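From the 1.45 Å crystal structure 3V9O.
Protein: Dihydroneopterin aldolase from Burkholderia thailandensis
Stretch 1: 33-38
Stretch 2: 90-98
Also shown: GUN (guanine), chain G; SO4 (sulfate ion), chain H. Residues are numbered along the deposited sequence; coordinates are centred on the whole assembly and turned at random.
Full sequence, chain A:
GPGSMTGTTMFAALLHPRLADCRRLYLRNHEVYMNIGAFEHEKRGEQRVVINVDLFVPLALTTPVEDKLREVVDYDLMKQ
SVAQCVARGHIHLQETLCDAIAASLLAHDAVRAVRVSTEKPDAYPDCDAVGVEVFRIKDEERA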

# COMPACT_ATOMS: atom_id res chain seq x y z
N TYR A 33 -22.20 -10.28 -6.99
CA TYR A 33 -22.54 -11.65 -6.70
C TYR A 33 -22.74 -12.32 -8.05
O TYR A 33 -23.47 -11.80 -8.91
CB TYR A 33 -23.82 -11.74 -5.86
CG TYR A 33 -23.64 -11.24 -4.43
CD1 TYR A 33 -23.81 -9.90 -4.14
CD2 TYR A 33 -23.25 -12.12 -3.40
CE1 TYR A 33 -23.65 -9.44 -2.82
CE2 TYR A 33 -23.09 -11.67 -2.10
CZ TYR A 33 -23.30 -10.33 -1.84
OH TYR A 33 -23.16 -9.89 -0.51
N MET A 34 -22.06 -13.45 -8.24
CA MET A 34 -22.14 -14.10 -9.54
C MET A 34 -21.82 -15.57 -9.38
O MET A 34 -21.27 -16.03 -8.34
CB MET A 34 -21.15 -13.44 -10.52
CG MET A 34 -19.71 -13.63 -10.03
SD MET A 34 -18.47 -12.78 -11.03
CE MET A 34 -18.62 -13.51 -12.47
N ASN A 35 -22.16 -16.36 -10.40
CA ASN A 35 -21.73 -17.74 -10.43
C ASN A 35 -20.30 -17.76 -10.95
O ASN A 35 -20.01 -17.15 -11.97
CB ASN A 35 -22.69 -18.54 -11.32
CG ASN A 35 -24.04 -18.68 -10.65
OD1 ASN A 35 -24.14 -19.11 -9.51
ND2 ASN A 35 -25.09 -18.25 -11.35
N ILE A 36 -19.39 -18.33 -10.16
CA ILE A 36 -17.98 -18.36 -10.52
C ILE A 36 -17.38 -19.52 -9.76
O ILE A 36 -17.79 -19.82 -8.63
CB ILE A 36 -17.27 -17.08 -10.15
CG1 ILE A 36 -15.82 -17.11 -10.66
CG2 ILE A 36 -17.36 -16.78 -8.62
CD1 ILE A 36 -15.19 -15.72 -10.61
N GLY A 37 -16.51 -20.28 -10.39
CA GLY A 37 -15.95 -21.41 -9.71
C GLY A 37 -15.46 -22.37 -10.73
O GLY A 37 -16.20 -22.67 -11.69
N ALA A 38 -14.23 -22.85 -10.51
CA ALA A 38 -13.61 -23.93 -11.29
C ALA A 38 -14.08 -25.30 -10.82
O ALA A 38 -15.10 -25.81 -11.27
CB ALA A 38 -12.10 -23.85 -11.20
N HIS A 90 -21.24 -17.53 -17.33
CA HIS A 90 -20.35 -18.65 -17.69
C HIS A 90 -18.87 -18.49 -17.37
O HIS A 90 -18.02 -19.06 -18.06
CB HIS A 90 -20.54 -19.00 -19.18
CG HIS A 90 -21.97 -19.17 -19.60
ND1 HIS A 90 -22.64 -18.23 -20.35
CD2 HIS A 90 -22.87 -20.15 -19.33
CE1 HIS A 90 -23.89 -18.63 -20.55
NE2 HIS A 90 -24.05 -19.79 -19.94
N ILE A 91 -18.56 -17.74 -16.31
CA ILE A 91 -17.18 -17.54 -15.85
C ILE A 91 -16.85 -18.60 -14.77
O ILE A 91 -17.53 -18.70 -13.73
CB ILE A 91 -17.08 -16.08 -15.36
CG1 ILE A 91 -17.37 -15.16 -16.56
CG2 ILE A 91 -15.72 -15.75 -14.74
CD1 ILE A 91 -17.93 -13.76 -16.18
N HIS A 92 -15.80 -19.39 -15.01
CA HIS A 92 -15.22 -20.34 -14.05
C HIS A 92 -13.98 -19.85 -13.25
O HIS A 92 -13.92 -20.00 -12.02
CB HIS A 92 -14.87 -21.61 -14.77
CG HIS A 92 -16.05 -22.23 -15.45
ND1 HIS A 92 -16.78 -23.24 -14.86
CD2 HIS A 92 -16.68 -21.92 -16.60
CE1 HIS A 92 -17.78 -23.57 -15.67
NE2 HIS A 92 -17.74 -22.78 -16.73
N LEU A 93 -13.02 -19.24 -13.93
CA LEU A 93 -11.78 -18.79 -13.29
C LEU A 93 -11.78 -17.31 -13.02
O LEU A 93 -12.29 -16.49 -13.82
CB LEU A 93 -10.60 -19.09 -14.24
CG LEU A 93 -10.37 -20.51 -14.64
CD1 LEU A 93 -9.21 -20.58 -15.63
CD2 LEU A 93 -10.08 -21.27 -13.39
N GLN A 94 -11.13 -16.89 -11.93
CA GLN A 94 -10.91 -15.47 -11.66
C GLN A 94 -10.12 -14.83 -12.80
O GLN A 94 -10.43 -13.70 -13.16
CB GLN A 94 -10.17 -15.26 -10.34
CG GLN A 94 -11.03 -15.62 -9.11
CD GLN A 94 -10.54 -14.91 -7.86
OE1 GLN A 94 -10.32 -13.71 -7.85
NE2 GLN A 94 -10.35 -15.65 -6.76
N GLU A 95 -9.13 -15.51 -13.36
CA GLU A 95 -8.36 -14.95 -14.48
C GLU A 95 -9.26 -14.58 -15.63
O GLU A 95 -9.05 -13.54 -16.24
CB GLU A 95 -7.33 -15.95 -15.00
CG GLU A 95 -6.09 -16.13 -14.08
CD GLU A 95 -6.30 -17.10 -12.91
OE1 GLU A 95 -7.43 -17.51 -12.55
OE2 GLU A 95 -5.27 -17.48 -12.33
N THR A 96 -10.26 -15.40 -15.91
CA THR A 96 -11.17 -15.08 -17.04
C THR A 96 -11.87 -13.74 -16.81
O THR A 96 -11.90 -12.89 -17.70
CB THR A 96 -12.13 -16.19 -17.22
OG1 THR A 96 -11.39 -17.37 -17.57
CG2 THR A 96 -13.13 -15.89 -18.32
N LEU A 97 -12.36 -13.50 -15.61
CA LEU A 97 -13.05 -12.25 -15.31
C LEU A 97 -12.07 -11.11 -15.25
O LEU A 97 -12.34 -10.04 -15.84
CB LEU A 97 -13.76 -12.43 -13.96
CG LEU A 97 -14.49 -11.16 -13.47
CD1 LEU A 97 -15.57 -10.72 -14.40
CD2 LEU A 97 -15.07 -11.38 -12.02
N CYS A 98 -10.95 -11.27 -14.55
CA CYS A 98 -10.01 -10.21 -14.40
C CYS A 98 -9.45 -9.74 -15.75
O CYS A 98 -9.37 -8.53 -15.98
CB CYS A 98 -8.89 -10.71 -13.48
SG CYS A 98 -7.75 -9.42 -12.93
N9 GUN G . -8.22 -22.57 -8.02
C8 GUN G . -9.60 -22.61 -7.88
N7 GUN G . -10.25 -21.57 -8.58
C5 GUN G . -9.19 -20.94 -9.20
C6 GUN G . -9.16 -19.75 -10.08
O6 GUN G . -10.16 -19.11 -10.45
N1 GUN G . -7.90 -19.36 -10.53
C2 GUN G . -6.72 -19.98 -10.11
N2 GUN G . -5.51 -19.49 -10.53
N3 GUN G . -6.74 -21.11 -9.27
C4 GUN G . -7.99 -21.51 -8.86
S SO4 H . -24.75 -17.93 -15.30
O1 SO4 H . -25.60 -19.13 -15.34
O2 SO4 H . -25.01 -17.10 -16.48
O3 SO4 H . -25.09 -17.17 -14.09
O4 SO4 H . -23.33 -18.30 -15.30
O HOH W 1 -20.65 -16.47 -14.50

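The Tyr33 side chain is out of reach of stretch 2 and takes no part in the contact. Met34 is the first residue to reach across. It is buried, its CA-to-CB bond points toward stretch 2, and its long flexible chain meets the apolar side chains of Ile91 and Leu97. Met34 CE packs on Ile91 CD1 at 3.8 Å, and Met34 SD lies 3.8 Å from Leu97 CD2. Unbranched and apolar, methionine suits this gap between loop and helix.

Asn35 is exposed and its CA-to-CB bond points sideways; the side chain ends at the sulfate. Its ND2 donates to sulfate O3 at 2.9 Å, and the same ion accepts from His90 N through O4 at 3.0 Å. Asn35 O and Ile91 O are both acceptors, so they do not bond to each other. Water 1 links the backbones instead: it donates to Asn35 O at 2.7 Å and accepts from Ile91 N at 3.0 Å.

Ile36 has the largest covered area of any residue here. Its CA-H points almost straight at Ile91 O, with Ile36 CA 3.3 Å from that oxygen. Its side chain extends, both chi angles t, so that CD1 comes 4.2 Å from Ile91 CG2 and 4.4 Å from Gln94 CG.

Gly37 and His92 are paired by two weak hydrogen bonds. Gly37 N donates to His92 O at 3.1 Å, and His92 ND1 donates to Gly37 O at 3.3 Å. At phi 158° and psi 133°, a CB on residue 37 would jam against the carbonyl oxygen of Ile36, so glycine fits.

Ala38 places its small CB 3.9 Å from Leu93 CD2 and 3.9 Å from guanine N7. Beside this contact, guanine O6 accepts from Gln94 N at 2.8 Å. Together the stretches bury 373 Å², both sides summed.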